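Local coordinates for ACP (Streptomyces sp. MSC090213JE08, PDB 6KXF), which probably carries the growing polyketide chain on a phosphopantetheine arm and presents it to the ketosynthase/chain length factor of the ishigamide polyketide synthase, at residues A50-M53 and I57-D60; A17-V22 and L44-S49. All blocks are in the same frame, centred on the assembly; numbering follows the deposited sequence.

Both contacts are built on helix 41-55, contact 2 near its start and contact 1 near its end, with centres about 12 Å apart. Contact 1 is the more buried and is held by directed bonds: one backbone pair and one glutamate carboxylate tie the loop 57-60 to the helix that precedes it. Contact 2 is partly buried and joins two helices remote in sequence, 8-20 and 41-55, by van der Waals packing, with an amide and a carboxylate at its polar side. They meet where A50 CB lies 3.4 Å from N19 ND2 and where I59 CG2 packs on L48 CD1. A basic side chain of another chain forms a salt bridge with E52 of contact 1, whereas the ion pairs reaching contact 2 are long and weak.

Contact 1 (A50-M53 and I57-D60); sequences ALEM and IVID
With CG anti to its carbonyl carbon (chi1 -84°) and the chain extended beyond it, E52 lays its carboxylate alongside the backbone of I57-I59, while I59, also with CG1 anti to the carbonyl carbon (chi1 -52°), sends CD1 back to the helix. E52 OE2 accepts the I59 N-H at 3.0 Å through its anti lone pair, the one turned away from OE1. The same glutamate supplies its backbone too: I57 N donates to E52 O over 3.1 Å. One residue thus grips the chain twice as it leaves helix 41-55, and the loop it fixes leads on toward helix 72-81 in the compact helical fold of an acyl carrier protein. Nearer the backbone, E52 CG lies 3.4 Å from I57 O, an oxygen also hydrogen-bonded by an aromatic side chain of another protein chain. Outside the two segments, E52 OE1 makes a salt bridge to a basic side chain of a further protein chain, which probably keeps the carboxylate charged. On the apolar flank I59 CD1 reaches L51 CB at 3.9 Å; L51 also packs on I15 and T77, and I59 on V76.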
ATOM      1  N   ALA C  50      27.832   4.034  -2.402  1.00 61.56           N
ATOM      2  CA  ALA C  50      28.650   3.851  -3.640  1.00 64.52           C
ATOM      3  C   ALA C  50      30.131   3.598  -3.283  1.00 57.25           C
ATOM      4  O   ALA C  50      30.726   2.648  -3.768  1.00 63.67           O
ATOM      5  CB  ALA C  50      28.488   5.044  -4.565  1.00 58.60           C
ATOM      6  N   LEU C  51      30.703   4.409  -2.390  1.00 58.01           N
ATOM      7  CA  LEU C  51      32.086   4.197  -1.946  1.00 63.12           C
ATOM      8  C   LEU C  51      32.258   2.778  -1.376  1.00 67.53           C
ATOM      9  O   LEU C  51      33.194   2.076  -1.760  1.00 72.35           O
ATOM     10  CB  LEU C  51      32.466   5.256  -0.910  1.00 61.56           C
ATOM     11  CG  LEU C  51      32.340   6.706  -1.373  1.00 71.20           C
ATOM     12  CD1 LEU C  51      32.670   7.670  -0.243  1.00 72.20           C
ATOM     13  CD2 LEU C  51      33.225   6.969  -2.585  1.00 77.31           C
ATOM     14  N   GLU C  52      31.360   2.362  -0.464  1.00 62.33           N
ATOM     15  CA  GLU C  52      31.428   1.052   0.176  1.00 56.58           C
ATOM     16  C   GLU C  52      31.534  -0.048  -0.888  1.00 59.91           C
ATOM     17  O   GLU C  52      32.342  -0.967  -0.784  1.00 58.54           O
ATOM     18  CB  GLU C  52      30.181   0.794   1.032  1.00 61.69           C
ATOM     19  CG  GLU C  52      30.213   1.371   2.442  1.00 64.34           C
ATOM     20  CD  GLU C  52      29.096   0.855   3.359  1.00 69.33           C
ATOM     21  OE1 GLU C  52      27.997   0.555   2.861  1.00 63.17           O
ATOM     22  OE2 GLU C  52      29.331   0.729   4.570  1.00 64.15           O
ATOM     23  N   MET C  53      30.675   0.041  -1.908  1.00 60.74           N
ATOM     24  CA  MET C  53      30.613  -0.965  -2.951  1.00 67.92           C
ATOM     25  C   MET C  53      31.888  -0.938  -3.806  1.00 75.84           C
ATOM     26  O   MET C  53      32.417  -2.002  -4.135  1.00 75.68           O
ATOM     27  CB  MET C  53      29.403  -0.745  -3.855  1.00 68.64           C
ATOM     28  CG  MET C  53      28.891  -2.027  -4.465  1.00 75.74           C
ATOM     29  SD  MET C  53      27.342  -1.768  -5.341  1.00 92.43           S
ATOM     30  CE  MET C  53      26.443  -0.695  -4.211  1.00 85.61           C
ATOM     31  N   ILE C  57      34.495  -1.887   1.200  1.00 55.94           N
ATOM     32  CA  ILE C  57      34.764  -1.462   2.582  1.00 61.92           C
ATOM     33  C   ILE C  57      33.437  -1.255   3.318  1.00 64.38           C
ATOM     34  O   ILE C  57      32.342  -1.265   2.715  1.00 58.60           O
ATOM     35  CB  ILE C  57      35.625  -0.181   2.645  1.00 65.38           C
ATOM     36  CG1 ILE C  57      34.983   0.979   1.884  1.00 62.80           C
ATOM     37  CG2 ILE C  57      37.047  -0.455   2.176  1.00 67.91           C
ATOM     38  CD1 ILE C  57      35.495   2.334   2.312  1.00 65.62           C
ATOM     39  N   VAL C  58      33.557  -1.055   4.633  1.00 64.25           N
ATOM     40  CA  VAL C  58      32.448  -0.656   5.470  1.00 61.30           C
ATOM     41  C   VAL C  58      32.775   0.718   6.036  1.00 65.28           C
ATOM     42  O   VAL C  58      33.798   0.870   6.703  1.00 68.79           O
ATOM     43  CB  VAL C  58      32.190  -1.668   6.603  1.00 63.62           C
ATOM     44  CG1 VAL C  58      31.055  -1.207   7.509  1.00 54.85           C
ATOM     45  CG2 VAL C  58      31.925  -3.062   6.054  1.00 58.42           C
ATOM     46  N   ILE C  59      31.893   1.686   5.763  1.00 57.28           N
ATOM     47  CA  ILE C  59      31.937   2.999   6.375  1.00 59.12           C
ATOM     48  C   ILE C  59      30.804   3.080   7.403  1.00 63.16           C
ATOM     49  O   ILE C  59      29.645   2.772   7.094  1.00 71.70           O
ATOM     50  CB  ILE C  59      31.820   4.111   5.322  1.00 54.72           C
ATOM     51  CG1 ILE C  59      32.835   3.949   4.186  1.00 61.69           C
ATOM     52  CG2 ILE C  59      31.930   5.472   5.989  1.00 63.64           C
ATOM     53  CD1 ILE C  59      32.563   4.825   2.977  1.00 64.57           C
ATOM     54  N   ASP C  60      31.158   3.492   8.621  1.00 66.76           N
ATOM     55  CA  ASP C  60      30.222   3.634   9.713  1.00 68.78           C
ATOM     56  C   ASP C  60      29.305   4.814   9.385  1.00 65.98           C
ATOM     57  O   ASP C  60      29.793   5.925   9.127  1.00 65.58           O
ATOM     58  CB  ASP C  60      30.972   3.776  11.041  1.00 75.66           C
ATOM     59  CG  ASP C  60      30.101   4.160  12.220  1.00 77.95           C
ATOM     60  OD1 ASP C  60      28.915   3.788  12.213  1.00 80.13           O
ATOM     61  OD2 ASP C  60      30.616   4.848  13.120  1.00 87.19           O
TER

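Contact 2 (A17-V22 and L44-S49)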
ATOM      1  N   ALA C  17      29.874  12.854  -7.751  1.00 89.56           N
ATOM      2  CA  ALA C  17      29.204  13.640  -8.769  1.00 90.34           C
ATOM      3  C   ALA C  17      27.943  12.908  -9.244  1.00 89.72           C
ATOM      4  O   ALA C  17      26.880  13.514  -9.314  1.00106.25           O
ATOM      5  CB  ALA C  17      30.149  13.939  -9.914  1.00 91.05           C
ATOM      6  N   GLU C  18      28.055  11.604  -9.526  1.00 84.33           N
ATOM      7  CA  GLU C  18      26.928  10.823 -10.054  1.00 90.22           C
ATOM      8  C   GLU C  18      25.798  10.710  -9.011  1.00 95.71           C
ATOM      9  O   GLU C  18      24.637  10.532  -9.391  1.00 91.63           O
ATOM     10  CB  GLU C  18      27.391   9.432 -10.496  1.00 94.13           C
ATOM     11  CG  GLU C  18      26.376   8.684 -11.356  1.00 94.01           C
ATOM     12  CD  GLU C  18      26.301   7.180 -11.115  1.00 98.84           C
ATOM     13  OE1 GLU C  18      27.307   6.484 -11.391  1.00 83.63           O
ATOM     14  OE2 GLU C  18      25.235   6.700 -10.645  1.00102.71           O
ATOM     15  N   ASN C  19      26.135  10.790  -7.713  1.00 96.64           N
ATOM     16  CA  ASN C  19      25.181  10.534  -6.608  1.00 95.75           C
ATOM     17  C   ASN C  19      24.570  11.837  -6.064  1.00 99.26           C
ATOM     18  O   ASN C  19      23.491  11.780  -5.463  1.00105.39           O
ATOM     19  CB  ASN C  19      25.829   9.718  -5.487  1.00 80.00           C
ATOM     20  CG  ASN C  19      26.054   8.284  -5.900  1.00 79.75           C
ATOM     21  OD1 ASN C  19      25.107   7.546  -6.146  1.00 75.60           O
ATOM     22  ND2 ASN C  19      27.309   7.890  -6.021  1.00 94.87           N
ATOM     23  N   ILE C  20      25.237  12.984  -6.273  1.00 93.58           N
ATOM     24  CA  ILE C  20      24.744  14.292  -5.791  1.00 91.85           C
ATOM     25  C   ILE C  20      24.464  15.264  -6.960  1.00102.55           C
ATOM     26  O   ILE C  20      23.773  16.254  -6.755  1.00105.79           O
ATOM     27  CB  ILE C  20      25.710  14.883  -4.740  1.00 84.99           C
ATOM     28  CG1 ILE C  20      26.614  15.995  -5.278  1.00 88.53           C
ATOM     29  CG2 ILE C  20      26.542  13.792  -4.094  1.00 85.70           C
ATOM     30  CD1 ILE C  20      27.577  16.541  -4.248  1.00 84.01           C
ATOM     31  N   ASP C  21      25.005  15.002  -8.163  1.00116.05           N
ATOM     32  CA  ASP C  21      24.797  15.825  -9.401  1.00109.48           C
ATOM     33  C   ASP C  21      25.490  17.200  -9.298  1.00115.30           C
ATOM     34  O   ASP C  21      24.829  18.168  -8.927  1.00109.83           O
ATOM     35  CB  ASP C  21      23.305  16.008  -9.713  1.00106.85           C
ATOM     36  CG  ASP C  21      22.700  14.904 -10.566  1.00113.32           C
ATOM     37  OD1 ASP C  21      23.475  14.185 -11.222  1.00116.43           O
ATOM     38  OD2 ASP C  21      21.455  14.784 -10.582  1.00110.09           O
ATOM     39  N   VAL C  22      26.803  17.265  -9.608  1.00117.15           N
ATOM     40  CA  VAL C  22      27.585  18.533  -9.940  1.00122.50           C
ATOM     41  C   VAL C  22      28.774  18.117 -10.835  1.00133.93           C
ATOM     42  O   VAL C  22      28.698  17.049 -11.461  1.00138.48           O
ATOM     43  CB  VAL C  22      28.059  19.347  -8.708  1.00113.98           C
ATOM     44  CG1 VAL C  22      28.290  20.823  -9.049  1.00111.27           C
ATOM     45  CG2 VAL C  22      27.131  19.244  -7.505  1.00102.45           C
ATOM     46  N   LEU C  44      23.748  12.039   0.440  1.00 56.32           N
ATOM     47  CA  LEU C  44      24.931  11.631   1.201  1.00 63.21           C
ATOM     48  C   LEU C  44      24.959  10.116   1.435  1.00 63.20           C
ATOM     49  O   LEU C  44      26.034   9.527   1.417  1.00 58.24           O
ATOM     50  CB  LEU C  44      25.001  12.397   2.528  1.00 68.97           C
ATOM     51  CG  LEU C  44      25.924  13.613   2.476  1.00 72.61           C
ATOM     52  CD1 LEU C  44      25.509  14.530   1.326  1.00 65.90           C
ATOM     53  CD2 LEU C  44      25.946  14.356   3.806  1.00 75.59           C
ATOM     54  N   ILE C  45      23.789   9.491   1.641  1.00 60.44           N
ATOM     55  CA  ILE C  45      23.717   8.029   1.825  1.00 58.13           C
ATOM     56  C   ILE C  45      24.069   7.349   0.494  1.00 53.28           C
ATOM     57  O   ILE C  45      24.805   6.360   0.465  1.00 52.07           O
ATOM     58  CB  ILE C  45      22.338   7.596   2.388  1.00 54.85           C
ATOM     59  CG1 ILE C  45      22.229   7.908   3.888  1.00 56.55           C
ATOM     60  CG2 ILE C  45      22.059   6.129   2.095  1.00 56.35           C
ATOM     61  CD1 ILE C  45      20.808   8.029   4.395  1.00 56.53           C
ATOM     62  N   ASP C  46      23.567   7.885  -0.617  1.00 53.65           N
ATOM     63  CA  ASP C  46      23.879   7.279  -1.929  1.00 62.59           C
ATOM     64  C   ASP C  46      25.411   7.280  -2.141  1.00 61.23           C
ATOM     65  O   ASP C  46      25.959   6.297  -2.675  1.00 57.01           O
ATOM     66  CB  ASP C  46      23.110   7.980  -3.063  1.00 68.99           C
ATOM     67  CG  ASP C  46      22.193   7.103  -3.918  1.00 76.53           C
ATOM     68  OD1 ASP C  46      22.388   5.850  -3.982  1.00 69.16           O
ATOM     69  OD2 ASP C  46      21.288   7.688  -4.550  1.00 90.04           O
ATOM     70  N   VAL C  47      26.108   8.338  -1.684  1.00 58.31           N
ATOM     71  CA  VAL C  47      27.580   8.449  -1.880  1.00 66.07           C
ATOM     72  C   VAL C  47      28.308   7.490  -0.934  1.00 61.80           C
ATOM     73  O   VAL C  47      29.195   6.775  -1.386  1.00 64.49           O
ATOM     74  CB  VAL C  47      28.155   9.877  -1.773  1.00 63.66           C
ATOM     75  CG1 VAL C  47      27.231  10.917  -2.378  1.00 63.85           C
ATOM     76  CG2 VAL C  47      28.554  10.271  -0.367  1.00 70.78           C
ATOM     77  N   LEU C  48      27.923   7.448   0.347  1.00 59.19           N
ATOM     78  CA  LEU C  48      28.555   6.492   1.276  1.00 58.05           C
ATOM     79  C   LEU C  48      28.347   5.056   0.749  1.00 60.12           C
ATOM     80  O   LEU C  48      29.300   4.249   0.736  1.00 57.74           O
ATOM     81  CB  LEU C  48      28.005   6.703   2.692  1.00 56.29           C
ATOM     82  CG  LEU C  48      28.535   5.727   3.744  1.00 55.36           C
ATOM     83  CD1 LEU C  48      28.370   6.305   5.144  1.00 54.24           C
ATOM     84  CD2 LEU C  48      27.854   4.358   3.632  1.00 56.17           C
ATOM     85  N   SER C  49      27.141   4.765   0.236  1.00 58.65           N
ATOM     86  CA  SER C  49      26.781   3.420  -0.284  1.00 62.82           C
ATOM     87  C   SER C  49      27.635   3.059  -1.505  1.00 60.95           C
ATOM     88  O   SER C  49      28.038   1.890  -1.652  1.00 55.24           O
ATOM     89  CB  SER C  49      25.313   3.284  -0.630  1.00 60.46           C
ATOM     90  OG  SER C  49      25.034   1.952  -1.115  1.00 69.15           O
TER
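V47 CG1 fills the angle between N19 and I20, joining helix 8-20 to helix 41-55 in the helical bundle of an acyl carrier protein. This is the tight part. I20 CG2 comes to 3.4 Å from V47 CG1, closer than carbons usually pack, and N19 CB meets the same methyl at 3.6 Å. The V47 torsion puts CG1 anti to the carbonyl carbon (chi1 -38°), aimed at both neighbours. V47 also packs on M67, in the loop between helices 41-55 and 72-81.

The other side is looser and polar. N19 and D46 cross at about a right angle, their amide and carboxylate planes turned 38° apart, and the touch is made by N19 OD1 against D46 CB and CG, each at 3.7 Å. The amide nitrogen turns back to its own helix, giving I15 O a weak hydrogen bond. Another protein chain borders this side: a basic side chain packs on N19, and D46 OD1 has a long, weak ion pair with a basic side chain of that chain. With an alanine in place of N19 the CB contact to V47 would survive, but the amide's touch on D46 and its weak bond to I15 O are likely to be lost, opening a gap between the helices. On the far face of helix 41-55, I45 touches the bound octenoyl-amide phosphopantetheine mimic. Within that helix, S49 N bonds to I45 O at 2.8 Å.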